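Local coordinates for CRISPR-associated protein, Cse2 family (Thermobifida fusca, PDB 4H79) that probably binds nucleic acid as the small CasB (Cse2) subunit of the Cascade complex in type I-E CRISPR systems, at residues A[96-101]-A[165-170]; A[92-97]-A[149-154]; A[175-180]-A[184-189]. All blocks are in the same frame, centred on the assembly; numbering follows the deposited sequence.

Contact 1. Residues A[96-101]-A[165-170]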
# COMPACT_ATOMS: atom_id res chain seq x y z
N ALA A 96 -1.33 4.19 -7.09
CA ALA A 96 -1.37 4.73 -8.48
C ALA A 96 -1.40 3.62 -9.52
O ALA A 96 -2.07 3.71 -10.54
CB ALA A 96 -0.16 5.65 -8.71
N ILE A 97 -0.62 2.58 -9.27
CA ILE A 97 -0.62 1.40 -10.17
C ILE A 97 -1.96 0.67 -10.07
O ILE A 97 -2.59 0.35 -11.09
CB ILE A 97 0.50 0.43 -9.72
CG1 ILE A 97 1.87 1.04 -10.05
CG2 ILE A 97 0.35 -0.93 -10.47
CD1 ILE A 97 2.98 0.35 -9.29
N HIS A 98 -2.46 0.52 -8.83
CA HIS A 98 -3.76 -0.19 -8.57
C HIS A 98 -4.95 0.47 -9.20
O HIS A 98 -5.81 -0.19 -9.83
CB HIS A 98 -3.94 -0.25 -7.01
CG HIS A 98 -4.85 -1.36 -6.57
ND1 HIS A 98 -4.95 -1.73 -5.27
CD2 HIS A 98 -5.80 -2.11 -7.31
CE1 HIS A 98 -5.91 -2.73 -5.19
NE2 HIS A 98 -6.42 -2.95 -6.44
N GLN A 99 -5.02 1.81 -9.09
CA GLN A 99 -6.20 2.58 -9.59
C GLN A 99 -6.25 2.79 -11.12
O GLN A 99 -7.33 2.99 -11.69
CB GLN A 99 -6.27 3.95 -8.88
CG GLN A 99 -7.61 4.68 -9.09
CD GLN A 99 -8.78 3.92 -8.42
OE1 GLN A 99 -8.81 3.76 -7.19
NE2 GLN A 99 -9.73 3.43 -9.21
N GLN A 100 -5.12 2.64 -11.81
CA GLN A 100 -5.03 3.08 -13.20
C GLN A 100 -6.09 2.38 -14.08
O GLN A 100 -6.19 1.13 -14.09
CB GLN A 100 -3.62 2.82 -13.77
CG GLN A 100 -3.52 3.25 -15.26
CD GLN A 100 -2.15 2.95 -15.85
OE1 GLN A 100 -1.46 1.99 -15.42
NE2 GLN A 100 -1.77 3.69 -16.88
N SER A 101 -6.87 3.21 -14.79
CA SER A 101 -7.93 2.76 -15.71
C SER A 101 -9.04 1.97 -15.01
O SER A 101 -9.77 1.23 -15.65
CB SER A 101 -7.36 1.90 -16.85
OG SER A 101 -6.33 2.62 -17.51
N LEU A 165 -7.77 -2.41 -1.69
CA LEU A 165 -6.93 -2.57 -0.54
C LEU A 165 -7.02 -1.31 0.37
O LEU A 165 -7.28 -0.20 -0.10
CB LEU A 165 -5.52 -2.78 -1.06
CG LEU A 165 -4.41 -3.36 -0.30
CD1 LEU A 165 -4.78 -4.78 0.19
CD2 LEU A 165 -3.14 -3.34 -1.27
N ASP A 166 -6.80 -1.48 1.67
CA ASP A 166 -6.74 -0.32 2.58
C ASP A 166 -5.32 0.22 2.59
O ASP A 166 -4.40 -0.36 3.25
CB ASP A 166 -7.14 -0.75 3.99
CG ASP A 166 -7.15 0.39 4.96
OD1 ASP A 166 -6.43 1.43 4.76
OD2 ASP A 166 -7.89 0.22 5.96
N TYR A 167 -5.09 1.30 1.80
CA TYR A 167 -3.74 1.90 1.70
C TYR A 167 -3.23 2.59 2.96
O TYR A 167 -1.98 2.66 3.20
CB TYR A 167 -3.61 2.82 0.48
CG TYR A 167 -3.38 1.91 -0.74
CD1 TYR A 167 -2.06 1.49 -1.11
CD2 TYR A 167 -4.48 1.42 -1.50
CE1 TYR A 167 -1.89 0.61 -2.21
CE2 TYR A 167 -4.32 0.54 -2.61
CZ TYR A 167 -3.01 0.13 -2.94
OH TYR A 167 -2.79 -0.73 -4.01
N GLY A 168 -4.16 3.09 3.80
CA GLY A 168 -3.77 3.62 5.18
C GLY A 168 -3.18 2.49 6.02
O GLY A 168 -2.09 2.60 6.63
N LEU A 169 -3.90 1.36 6.03
CA LEU A 169 -3.39 0.21 6.77
C LEU A 169 -2.05 -0.28 6.19
O LEU A 169 -1.08 -0.54 6.93
CB LEU A 169 -4.39 -0.93 6.83
CG LEU A 169 -3.96 -2.24 7.51
CD1 LEU A 169 -3.43 -2.03 8.98
CD2 LEU A 169 -5.09 -3.29 7.47
N LEU A 170 -1.99 -0.35 4.84
CA LEU A 170 -0.77 -0.85 4.22
C LEU A 170 0.45 0.04 4.55
O LEU A 170 1.55 -0.48 4.82
CB LEU A 170 -0.95 -0.98 2.73
CG LEU A 170 0.17 -1.71 2.00
CD1 LEU A 170 0.20 -3.19 2.38
CD2 LEU A 170 0.05 -1.45 0.46
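H98 and Y167 meet through a single polar bond in the interior of the all-helical Cse2 fold, where the last turn of helix 80-99 faces the first turn of helix 167-176. Ahead of them on helix 80-99, A96 and I97 face other helices. H98 carries this contact: with CG anti to the backbone N (chi1 -157°), its imidazole leaves the helix in the direction of Y167 and L165. ND1 and the phenol OH of Y167 are 2.7 Å apart and hydrogen-bonded, and either may be the donor; the bond is bent, at 144°. Each ring is approached at its edge, close to its plane, and neither lies over the other: the planes are inclined at 67° with centroids 5.9 Å apart. The phenol oxygen Y167 OH also sits against the root of the imidazole, 3.2 Å from H98 CB. V155 of helix 144-160 touches both side chains, and the Y167 ring forms an edge-to-face pair with Y95. Next along, Q99 looks elsewhere, its amide bonding to backbone atoms of M107, R102 and D105, and Q100 O accepts from R159 NE. Across the contact, D166 is the N-cap of helix 167-176: its OD1 takes the L169 N-H at 2.8 Å, met from above the carboxylate plane, while OD2 forms a salt bridge with R110. H98 CE1 also stands 4.0 Å from L165 N and 4.1 Å from L165 CB, a van der Waals touch.

Contact 2. Residues A[92-97]-A[149-154]; sequences LTLYAI and QRLREI
L94 and I97 of helix 80-99 pack on L151 and R152 of helix 144-160 without any hydrogen bond between the two segments. The two methyls of L94 divide the work: CD1 rests on L151 CB at 3.8 Å, the two leucine side chains crossing at about a right angle, and CD2 presses on the backbone of R152, 3.5 Å from its CA. One turn later, I97 CD1 meets the long arm of R152, nearest NE at 3.6 Å, while CG2 lies over one face of the guanidinium. The arginine reaches this position because its CG is anti to the backbone N (chi1 178°) and the chain stays extended to NE, so that its aliphatic part runs across the isoleucine on the more exposed side of the contact. Behind these groups the segment axes approach to 10.1 Å and run nearly parallel, with a crossing angle of -24°. R47 of helix 37-49 also touches I97, and L114 of helix 114-119 backs L151. Helix 80-99 is thus packed between helix 144-160 and, through L92, Y95 and A96, helices 16-33 and 37-49, while L151 and I154 join helix 144-160 to helix 114-119.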
# COMPACT_ATOMS: atom_id res chain seq x y z
N LEU A 92 1.63 5.16 -1.85
CA LEU A 92 1.03 6.03 -2.90
C LEU A 92 1.34 5.52 -4.28
O LEU A 92 0.45 5.56 -5.17
CB LEU A 92 1.54 7.47 -2.79
CG LEU A 92 0.61 8.44 -2.03
CD1 LEU A 92 -0.71 8.69 -2.75
CD2 LEU A 92 0.31 7.91 -0.70
N THR A 93 2.58 5.06 -4.48
CA THR A 93 2.99 4.53 -5.86
C THR A 93 2.20 3.28 -6.14
O THR A 93 1.67 3.08 -7.27
CB THR A 93 4.50 4.19 -5.84
OG1 THR A 93 5.21 5.42 -5.55
CG2 THR A 93 4.96 3.64 -7.20
N LEU A 94 2.09 2.37 -5.15
CA LEU A 94 1.27 1.15 -5.35
C LEU A 94 -0.19 1.52 -5.66
O LEU A 94 -0.83 0.94 -6.56
CB LEU A 94 1.31 0.20 -4.10
CG LEU A 94 2.69 -0.44 -3.85
CD1 LEU A 94 2.69 -1.15 -2.52
CD2 LEU A 94 3.02 -1.45 -5.00
N TYR A 95 -0.75 2.44 -4.89
CA TYR A 95 -2.13 2.84 -5.18
C TYR A 95 -2.30 3.36 -6.63
O TYR A 95 -3.33 3.07 -7.32
CB TYR A 95 -2.61 3.95 -4.15
CG TYR A 95 -3.94 4.52 -4.63
CD1 TYR A 95 -5.13 3.74 -4.50
CD2 TYR A 95 -4.02 5.81 -5.24
CE1 TYR A 95 -6.35 4.20 -5.03
CE2 TYR A 95 -5.23 6.30 -5.71
CZ TYR A 95 -6.38 5.48 -5.60
OH TYR A 95 -7.60 5.94 -6.07
N ALA A 96 -1.33 4.19 -7.09
CA ALA A 96 -1.37 4.73 -8.48
C ALA A 96 -1.40 3.62 -9.52
O ALA A 96 -2.07 3.71 -10.54
CB ALA A 96 -0.16 5.65 -8.71
N ILE A 97 -0.62 2.58 -9.27
CA ILE A 97 -0.62 1.40 -10.17
C ILE A 97 -1.96 0.67 -10.07
O ILE A 97 -2.59 0.35 -11.09
CB ILE A 97 0.50 0.43 -9.72
CG1 ILE A 97 1.87 1.04 -10.05
CG2 ILE A 97 0.35 -0.93 -10.47
CD1 ILE A 97 2.98 0.35 -9.29
N GLN A 149 8.94 -3.99 -4.72
CA GLN A 149 8.86 -4.74 -6.02
C GLN A 149 7.92 -5.94 -5.86
O GLN A 149 7.12 -6.23 -6.76
CB GLN A 149 10.23 -5.27 -6.51
CG GLN A 149 11.15 -4.14 -7.00
CD GLN A 149 12.64 -4.49 -7.11
OE1 GLN A 149 13.14 -5.41 -6.47
NE2 GLN A 149 13.37 -3.71 -7.91
N ARG A 150 8.03 -6.64 -4.71
CA ARG A 150 7.18 -7.84 -4.46
C ARG A 150 5.74 -7.41 -4.28
O ARG A 150 4.84 -8.07 -4.80
CB ARG A 150 7.69 -8.71 -3.31
CG ARG A 150 9.00 -9.42 -3.71
CD ARG A 150 9.67 -9.96 -2.47
NE ARG A 150 10.99 -10.49 -2.80
CZ ARG A 150 11.69 -11.28 -1.99
NH1 ARG A 150 11.19 -11.63 -0.80
NH2 ARG A 150 12.90 -11.70 -2.37
N LEU A 151 5.51 -6.32 -3.56
CA LEU A 151 4.13 -5.85 -3.41
C LEU A 151 3.52 -5.42 -4.76
O LEU A 151 2.33 -5.56 -5.02
CB LEU A 151 4.07 -4.66 -2.43
CG LEU A 151 4.14 -5.12 -0.95
CD1 LEU A 151 4.42 -3.95 0.01
CD2 LEU A 151 2.90 -5.97 -0.52
N ARG A 152 4.32 -4.79 -5.59
CA ARG A 152 3.83 -4.33 -6.91
C ARG A 152 3.24 -5.53 -7.72
O ARG A 152 2.19 -5.42 -8.39
CB ARG A 152 4.98 -3.62 -7.67
CG ARG A 152 4.59 -3.17 -9.03
CD ARG A 152 5.78 -2.61 -9.88
NE ARG A 152 5.17 -1.86 -11.01
CZ ARG A 152 4.38 -2.35 -11.97
NH1 ARG A 152 3.87 -1.54 -12.93
NH2 ARG A 152 4.09 -3.65 -12.01
N GLU A 153 3.91 -6.66 -7.68
CA GLU A 153 3.43 -7.86 -8.42
C GLU A 153 2.05 -8.28 -7.89
O GLU A 153 1.18 -8.66 -8.65
CB GLU A 153 4.41 -9.06 -8.30
CG GLU A 153 5.80 -8.76 -8.89
CD GLU A 153 6.84 -9.88 -8.59
OE1 GLU A 153 6.51 -10.88 -7.87
OE2 GLU A 153 8.00 -9.78 -9.08
N ILE A 154 1.88 -8.22 -6.57
CA ILE A 154 0.61 -8.61 -5.93
C ILE A 154 -0.48 -7.60 -6.29
O ILE A 154 -1.59 -7.97 -6.66
CB ILE A 154 0.74 -8.66 -4.39
CG1 ILE A 154 1.75 -9.80 -3.93
CG2 ILE A 154 -0.63 -8.83 -3.78
CD1 ILE A 154 1.26 -11.19 -4.29

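Contact 3. Residues A[175-180]-A[184-189]; sequences YQFRTP and QRVRTA
Q176 holds CG anti to its own N (chi1 -173°) and is extended beyond, which carries its amide across to V186 and R185; V186 in turn has CG1 anti to N (chi1 174°) and CG2 beside it, offering one methyl to F177 and the other to Q176. The two segments flank a short connection between two consecutive helices, 167-176 and 180-195, with a type I beta turn from Q176 to T179 leading into the second helix, where T179 OG1 caps G182 N. Q176 OE1 lies 3.4 Å from V186 CG2, the two side chains sliding past each other in opposite directions, while Q176 NE2 rests alongside R185, 3.5 Å from its CB. F177 meets V186 edge-on: V186 CG1 sits near the ring plane, 4.0 Å from F177 CE2. F177 also touches Y144 and L147 of helix 144-160. Replacing Q176 by an alanine would probably keep only the CB touch on V186 CG2, lose the amide beside R185 CB and CD, and open a gap there. P180 O accepts Q184 N at 3.1 Å, the first-turn bond of helix 180-195; a water bridge from P180 O to R187 NH2 is doubtful, because the water stands too close to the carbonyl. R187 NH1 continues to G139 O, and one guanidinium face lies over Q184 CA. Q184 O is gripped twice, by T188 N and by T188 OG1 (2.8 Å), from opposite faces of its plane. The chemistry is therefore divided: across the two segments the side chains meet by van der Waals contact, whereas the one direct hydrogen bond is the backbone pair Q184 N to P180 O.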
# COMPACT_ATOMS: atom_id res chain seq x y z
N TYR A 175 5.68 0.88 7.31
CA TYR A 175 6.46 1.52 8.36
C TYR A 175 6.82 0.49 9.46
O TYR A 175 7.98 0.38 9.85
CB TYR A 175 5.71 2.77 8.92
CG TYR A 175 6.37 3.53 9.98
CD1 TYR A 175 7.65 4.03 9.78
CD2 TYR A 175 5.72 3.83 11.22
CE1 TYR A 175 8.29 4.78 10.77
CE2 TYR A 175 6.37 4.55 12.18
CZ TYR A 175 7.63 5.04 11.92
OH TYR A 175 8.24 5.74 12.84
N GLN A 176 5.85 -0.31 9.89
CA GLN A 176 6.06 -1.30 10.95
C GLN A 176 7.16 -2.31 10.60
O GLN A 176 7.78 -2.86 11.49
CB GLN A 176 4.74 -2.02 11.30
CG GLN A 176 4.81 -2.95 12.48
CD GLN A 176 3.46 -3.50 12.84
OE1 GLN A 176 2.50 -3.36 12.07
NE2 GLN A 176 3.38 -4.16 14.00
N PHE A 177 7.39 -2.52 9.31
CA PHE A 177 8.39 -3.46 8.80
C PHE A 177 9.83 -3.12 9.19
O PHE A 177 10.71 -3.97 9.01
CB PHE A 177 8.28 -3.52 7.27
CG PHE A 177 8.19 -4.91 6.74
CD1 PHE A 177 9.31 -5.51 6.21
CD2 PHE A 177 7.01 -5.62 6.81
CE1 PHE A 177 9.25 -6.80 5.75
CE2 PHE A 177 6.93 -6.94 6.38
CZ PHE A 177 8.06 -7.52 5.84
N ARG A 178 10.10 -1.94 9.75
CA ARG A 178 11.52 -1.50 9.90
C ARG A 178 12.28 -2.31 10.88
O ARG A 178 13.52 -2.25 10.85
CB ARG A 178 11.71 -0.11 10.49
CG ARG A 178 10.62 0.86 10.40
CD ARG A 178 10.70 1.76 11.62
NE ARG A 178 9.36 1.74 12.20
CZ ARG A 178 9.08 2.23 13.38
NH1 ARG A 178 10.04 2.72 14.04
NH2 ARG A 178 7.86 2.18 13.88
N THR A 179 11.58 -2.98 11.82
CA THR A 179 12.25 -3.81 12.89
C THR A 179 11.92 -5.29 12.65
O THR A 179 10.87 -5.61 12.07
CB THR A 179 11.83 -3.38 14.34
OG1 THR A 179 10.47 -3.78 14.60
CG2 THR A 179 12.07 -1.81 14.64
N PRO A 180 12.80 -6.20 13.08
CA PRO A 180 12.45 -7.63 12.89
C PRO A 180 11.13 -7.99 13.58
O PRO A 180 10.30 -8.74 13.04
CB PRO A 180 13.62 -8.38 13.54
CG PRO A 180 14.74 -7.39 13.54
CD PRO A 180 14.12 -6.03 13.73
N GLN A 184 7.61 -9.44 11.72
CA GLN A 184 6.91 -10.65 12.16
C GLN A 184 5.43 -10.34 12.42
O GLN A 184 4.56 -11.15 12.08
CB GLN A 184 7.55 -11.24 13.45
CG GLN A 184 6.63 -12.28 14.14
CD GLN A 184 7.30 -12.96 15.30
OE1 GLN A 184 8.51 -13.12 15.31
NE2 GLN A 184 6.51 -13.41 16.28
N ARG A 185 5.15 -9.21 13.08
CA ARG A 185 3.78 -8.84 13.37
C ARG A 185 3.01 -8.61 12.06
O ARG A 185 1.86 -9.04 11.90
CB ARG A 185 3.75 -7.62 14.24
CG ARG A 185 4.23 -7.87 15.68
CD ARG A 185 3.81 -6.70 16.54
NE ARG A 185 4.11 -6.99 17.93
CZ ARG A 185 5.09 -6.41 18.59
NH1 ARG A 185 5.85 -5.48 18.01
NH2 ARG A 185 5.30 -6.76 19.84
N VAL A 186 3.65 -7.98 11.09
CA VAL A 186 3.00 -7.77 9.79
C VAL A 186 2.75 -9.08 9.02
O VAL A 186 1.65 -9.31 8.49
CB VAL A 186 3.77 -6.77 8.91
CG1 VAL A 186 3.12 -6.70 7.51
CG2 VAL A 186 3.76 -5.38 9.62
N ARG A 187 3.77 -9.94 8.94
CA ARG A 187 3.58 -11.29 8.32
C ARG A 187 2.44 -12.06 9.00
O ARG A 187 1.59 -12.72 8.31
CB ARG A 187 4.87 -12.11 8.44
CG ARG A 187 5.95 -11.68 7.44
CD ARG A 187 7.06 -12.75 7.37
NE ARG A 187 7.77 -13.01 8.67
CZ ARG A 187 8.78 -12.28 9.11
NH1 ARG A 187 9.23 -11.26 8.37
NH2 ARG A 187 9.35 -12.56 10.26
N THR A 188 2.39 -11.98 10.34
CA THR A 188 1.33 -12.67 11.09
C THR A 188 -0.05 -12.09 10.72
O THR A 188 -1.01 -12.83 10.47
CB THR A 188 1.57 -12.57 12.61
OG1 THR A 188 2.82 -13.20 12.92
CG2 THR A 188 0.44 -13.30 13.40
N ALA A 189 -0.16 -10.77 10.65
CA ALA A 189 -1.46 -10.15 10.25
C ALA A 189 -1.89 -10.57 8.82
O ALA A 189 -3.09 -10.85 8.53
CB ALA A 189 -1.41 -8.60 10.40
O HOH W 1 11.37 -10.53 11.58

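How the contacts relate
Following the chain from the N terminus, the first segment to take part lies on helix 80-99, which supplies one side of both contacts 1 and 2; they share A96 and I97. Contact 2 closes the shorter loop, back to 149-154 on helix 144-160; contact 1 closes a longer one, to 165-170. The two overlap at their common start, and their centres lie about 8 Å apart. They touch directly: Y167 CE1 is 3.4 Å from Y95 N, and L170 CD2 packs on L94 CD1. Contact 3 follows in series, a short local closure joining helix 167-176 to helix 180-195, its centre about 20 Å from that of contact 1. Helix 167-176 thus links the buried interior to the surface turn before helix 180-195.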